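Local coordinates for protein tRNA(Phe) 7-((3-amino-3-carboxypropyl)-4-demethylwyosine(37)-N(4))-methyltransferase 1 (Pyrococcus horikoshii, PDB 2IT2) that probably methylates the N-4 position of a 4-demethylwyosine derivative at position 37 of tRNA(Phe), using S-adenosyl-L-methionine as methyl donor, at residues B[34-38]-B[188-192]. Numbering follows the deposited sequence.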
loop_
_atom_site.group_PDB
_atom_site.type_symbol
_atom_site.label_atom_id
_atom_site.label_comp_id
_atom_site.label_asym_id
_atom_site.label_seq_id
_atom_site.Cartn_x
_atom_site.Cartn_y
_atom_site.Cartn_z
ATOM N N ASP B 34 3.142 -22.133 0.344
ATOM C CA ASP B 34 1.757 -21.810 0.011
ATOM C C ASP B 34 1.569 -21.346 -1.432
ATOM O O ASP B 34 0.595 -21.725 -2.083
ATOM C CB ASP B 34 1.246 -20.712 0.950
ATOM C CG ASP B 34 -0.257 -20.498 0.846
ATOM O OD1 ASP B 34 -0.763 -20.197 -0.258
ATOM O OD2 ASP B 34 -0.937 -20.633 1.885
ATOM N N ILE B 35 2.495 -20.527 -1.925
ATOM C CA ILE B 35 2.389 -19.989 -3.276
ATOM C C ILE B 35 3.305 -20.607 -4.314
ATOM O O ILE B 35 3.417 -20.085 -5.423
ATOM C CB ILE B 35 2.625 -18.472 -3.287
ATOM C CG1 ILE B 35 4.020 -18.151 -2.738
ATOM C CG2 ILE B 35 1.528 -17.786 -2.496
ATOM C CD1 ILE B 35 4.371 -16.677 -2.763
ATOM N N ILE B 36 3.960 -21.708 -3.978
ATOM C CA ILE B 36 4.828 -22.337 -4.957
ATOM C C ILE B 36 4.042 -22.699 -6.221
ATOM O O ILE B 36 4.503 -22.452 -7.332
ATOM C CB ILE B 36 5.522 -23.571 -4.353
ATOM C CG1 ILE B 36 6.548 -23.095 -3.325
ATOM C CG2 ILE B 36 6.212 -24.399 -5.433
ATOM C CD1 ILE B 36 7.295 -24.219 -2.646
ATOM N N PRO B 37 2.841 -23.286 -6.074
ATOM C CA PRO B 37 2.073 -23.635 -7.277
ATOM C C PRO B 37 1.772 -22.414 -8.153
ATOM O O PRO B 37 1.858 -22.487 -9.375
ATOM C CB PRO B 37 0.806 -24.249 -6.704
ATOM C CG PRO B 37 1.303 -24.896 -5.442
ATOM C CD PRO B 37 2.204 -23.844 -4.866
ATOM N N LEU B 38 1.419 -21.300 -7.514
ATOM C CA LEU B 38 1.105 -20.059 -8.221
ATOM C C LEU B 38 2.328 -19.525 -8.953
ATOM O O LEU B 38 2.227 -19.093 -10.096
ATOM C CB LEU B 38 0.583 -19.001 -7.237
ATOM C CG LEU B 38 0.366 -17.576 -7.752
ATOM C CD1 LEU B 38 -0.643 -17.559 -8.897
ATOM C CD2 LEU B 38 -0.112 -16.716 -6.596
ATOM N N LEU B 188 -5.151 -15.953 -3.271
ATOM C CA LEU B 188 -4.021 -16.494 -4.016
ATOM C C LEU B 188 -4.463 -17.702 -4.837
ATOM O O LEU B 188 -4.052 -17.863 -5.987
ATOM C CB LEU B 188 -2.878 -16.874 -3.065
ATOM C CG LEU B 188 -2.126 -15.699 -2.416
ATOM C CD1 LEU B 188 -1.309 -16.196 -1.227
ATOM C CD2 LEU B 188 -1.232 -15.021 -3.452
ATOM N N LYS B 189 -5.307 -18.547 -4.255
ATOM C CA LYS B 189 -5.800 -19.716 -4.974
ATOM C C LYS B 189 -6.690 -19.271 -6.135
ATOM O O LYS B 189 -6.646 -19.866 -7.215
ATOM C CB LYS B 189 -6.574 -20.642 -4.037
ATOM C CG LYS B 189 -5.698 -21.353 -3.030
ATOM C CD LYS B 189 -6.503 -22.342 -2.221
ATOM C CE LYS B 189 -5.612 -23.112 -1.275
ATOM N NZ LYS B 189 -4.999 -22.226 -0.251
ATOM N N ARG B 190 -7.491 -18.228 -5.925
ATOM C CA ARG B 190 -8.356 -17.721 -6.995
ATOM C C ARG B 190 -7.504 -17.237 -8.174
ATOM O O ARG B 190 -7.791 -17.549 -9.334
ATOM C CB ARG B 190 -9.232 -16.575 -6.485
ATOM C CG ARG B 190 -10.445 -17.022 -5.695
ATOM C CD ARG B 190 -11.107 -15.834 -5.014
ATOM N NE ARG B 190 -11.440 -14.748 -5.934
ATOM C CZ ARG B 190 -11.854 -13.546 -5.538
ATOM N NH1 ARG B 190 -11.976 -13.283 -4.246
ATOM N NH2 ARG B 190 -12.148 -12.608 -6.429
ATOM N N LEU B 191 -6.461 -16.467 -7.880
ATOM C CA LEU B 191 -5.565 -15.954 -8.909
ATOM C C LEU B 191 -4.907 -17.093 -9.696
ATOM O O LEU B 191 -4.807 -17.038 -10.930
ATOM C CB LEU B 191 -4.480 -15.080 -8.263
ATOM C CG LEU B 191 -3.427 -14.465 -9.201
ATOM C CD1 LEU B 191 -4.113 -13.624 -10.279
ATOM C CD2 LEU B 191 -2.449 -13.613 -8.397
ATOM N N GLU B 192 -4.453 -18.123 -8.977
ATOM C CA GLU B 192 -3.798 -19.269 -9.603
ATOM C C GLU B 192 -4.729 -19.932 -10.598
ATOM O O GLU B 192 -4.305 -20.336 -11.678
ATOM C CB GLU B 192 -3.376 -20.306 -8.558
ATOM C CG GLU B 192 -2.552 -21.467 -9.128
ATOM C CD GLU B 192 -2.154 -22.474 -8.061
ATOM O OE1 GLU B 192 -1.701 -22.041 -6.981
ATOM O OE2 GLU B 192 -2.286 -23.695 -8.295
#
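Segment 34-38 leads through I35, the N-cap residue, into helix 36-43 and approaches 188-192, near the C-terminal end of the long helix 167-194. The CA atoms of I35 and L188 are 7.3 Å apart, those of L38 and E192 only 5.2 Å, closing toward L38. Inside the long helix, E192 N donates to L188 O at 3.0 Å; no hydrogen bond joins the two segments. The apolar part centres on buried L38, with 92 Å² covered, the largest share: its CD2 lies 3.7 Å from L188 CD2, its CD1 4.2 Å from L191 CG. I35 CG2 adds 3.5 Å to L188 CD1. I35, L38 and L191 all touch L108 of strand 98-112, part of the antiparallel sheet of this TYW3-family protein. At the more exposed margin, E192 OE1 sits 3.4 Å from P37 CB and 3.3 Å from L38 N, the latter at too poor an angle for a hydrogen bond. D34 OD1 is 4.2 Å from L188 CD1, while OD2 forms a salt bridge with K185, three residues before L188.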